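Local coordinates for protein lectin (Griffonia simplicifolia, PDB 1HQL) that binds carbohydrate, holding an alpha-galactosyl xenograft antigen in a pocket beside bound calcium and manganese ions, at residues P10-S14 and A30-Q34. Numbering follows the deposited sequence.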
loop_
_atom_site.group_PDB
_atom_site.type_symbol
_atom_site.label_atom_id
_atom_site.label_comp_id
_atom_site.label_asym_id
_atom_site.label_seq_id
_atom_site.Cartn_x
_atom_site.Cartn_y
_atom_site.Cartn_z
ATOM N N PRO B 10 -9.738 6.165 4.146
ATOM C CA PRO B 10 -8.448 5.924 3.495
ATOM C C PRO B 10 -7.923 7.251 2.974
ATOM O O PRO B 10 -6.734 7.431 2.757
ATOM C CB PRO B 10 -8.807 4.952 2.368
ATOM C CG PRO B 10 -10.223 5.335 2.039
ATOM C CD PRO B 10 -10.828 5.495 3.415
ATOM N N ASN B 11 -8.849 8.183 2.796
ATOM C CA ASN B 11 -8.563 9.526 2.308
ATOM C C ASN B 11 -9.842 10.323 2.471
ATOM O O ASN B 11 -10.864 9.777 2.889
ATOM C CB ASN B 11 -8.195 9.492 0.830
ATOM C CG ASN B 11 -9.270 8.834 -0.013
ATOM O OD1 ASN B 11 -10.430 9.249 -0.004
ATOM N ND2 ASN B 11 -8.891 7.795 -0.739
ATOM N N PHE B 12 -9.801 11.605 2.125
ATOM C CA PHE B 12 -10.988 12.426 2.260
ATOM C C PHE B 12 -11.510 12.964 0.936
ATOM O O PHE B 12 -12.107 14.039 0.890
ATOM C CB PHE B 12 -10.722 13.562 3.245
ATOM C CG PHE B 12 -10.329 13.078 4.607
ATOM C CD1 PHE B 12 -8.999 12.808 4.910
ATOM C CD2 PHE B 12 -11.299 12.820 5.565
ATOM C CE1 PHE B 12 -8.641 12.283 6.145
ATOM C CE2 PHE B 12 -10.955 12.295 6.809
ATOM C CZ PHE B 12 -9.623 12.025 7.099
ATOM N N TRP B 13 -11.291 12.198 -0.130
ATOM C CA TRP B 13 -11.746 12.579 -1.466
ATOM C C TRP B 13 -13.268 12.547 -1.590
ATOM O O TRP B 13 -13.846 13.366 -2.297
ATOM C CB TRP B 13 -11.144 11.657 -2.538
ATOM C CG TRP B 13 -9.697 11.907 -2.806
ATOM C CD1 TRP B 13 -8.646 11.099 -2.467
ATOM C CD2 TRP B 13 -9.126 13.067 -3.432
ATOM N NE1 TRP B 13 -7.464 11.684 -2.840
ATOM C CE2 TRP B 13 -7.727 12.890 -3.437
ATOM C CE3 TRP B 13 -9.662 14.233 -3.992
ATOM C CZ2 TRP B 13 -6.852 13.841 -3.976
ATOM C CZ3 TRP B 13 -8.793 15.179 -4.529
ATOM C CH2 TRP B 13 -7.401 14.972 -4.517
ATOM N N SER B 14 -13.919 11.609 -0.914
ATOM C CA SER B 14 -15.377 11.525 -0.994
ATOM C C SER B 14 -16.031 12.678 -0.232
ATOM O O SER B 14 -15.351 13.461 0.440
ATOM C CB SER B 14 -15.867 10.203 -0.407
ATOM O OG SER B 14 -15.766 10.217 1.006
ATOM N N ALA B 30 -8.212 18.606 -1.288
ATOM C CA ALA B 30 -7.566 17.630 -2.159
ATOM C C ALA B 30 -7.374 16.254 -1.529
ATOM O O ALA B 30 -6.270 15.708 -1.558
ATOM C CB ALA B 30 -6.215 18.172 -2.624
ATOM N N GLY B 31 -8.440 15.690 -0.972
ATOM C CA GLY B 31 -8.342 14.368 -0.373
ATOM C C GLY B 31 -7.791 14.349 1.032
ATOM O O GLY B 31 -7.561 13.287 1.609
ATOM N N THR B 32 -7.574 15.514 1.612
ATOM C CA THR B 32 -7.046 15.522 2.962
ATOM C C THR B 32 -7.893 16.438 3.810
ATOM O O THR B 32 -8.767 17.137 3.303
ATOM C CB THR B 32 -5.606 16.049 2.994
ATOM O OG1 THR B 32 -5.628 17.481 2.942
ATOM C CG2 THR B 32 -4.818 15.515 1.799
ATOM N N LEU B 33 -7.662 16.402 5.112
ATOM C CA LEU B 33 -8.364 17.294 6.007
ATOM C C LEU B 33 -7.364 18.401 6.304
ATOM O O LEU B 33 -6.235 18.117 6.676
ATOM C CB LEU B 33 -8.737 16.602 7.324
ATOM C CG LEU B 33 -9.856 15.564 7.305
ATOM C CD1 LEU B 33 -10.056 15.049 8.717
ATOM C CD2 LEU B 33 -11.135 16.192 6.781
ATOM N N GLN B 34 -7.776 19.651 6.105
ATOM C CA GLN B 34 -6.931 20.813 6.406
ATOM C C GLN B 34 -7.715 21.519 7.509
ATOM O O GLN B 34 -8.820 22.011 7.271
ATOM C CB GLN B 34 -6.773 21.722 5.171
ATOM C CG GLN B 34 -5.719 22.844 5.317
ATOM C CD GLN B 34 -5.721 23.808 4.135
ATOM O OE1 GLN B 34 -5.883 23.397 2.981
ATOM N NE2 GLN B 34 -5.532 25.099 4.418
#
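Start at the single backbone link, Phe12 N to Gly31 O at 2.8 Å, which pins the loop after strand 5-9 to the turn between strands 27-29 and 32-34. Phe12 and Trp13 share chi1 m, yet their rings part because the CA-CB bonds differ, toward 30-34 for Phe12 and sideways for Trp13. Leu33, an mt rotamer, lies over one face of the Phe12 ring, its CG 3.4 Å from the centroid in a CH-pi contact. Trp13 lays its indole on the turn: Gly31 CA sits 3.5 Å from the five-membered ring centroid, Ala30 O contacts CZ2 of Trp13 over the same face at 3.1 Å, and a beta carbon on Gly31 would clash. Asn11, chi1 p, closes an Asx turn across Phe12, OD1 to Trp13 N (3.1 Å). In this legume lectin sandwich, one hydrogen bond ties the backbones while two CH-pi contacts fit the rings, Phe12 buried among Ile20, Thr28 and Trp233, Trp13 stacked on Phe78 of the second subunit.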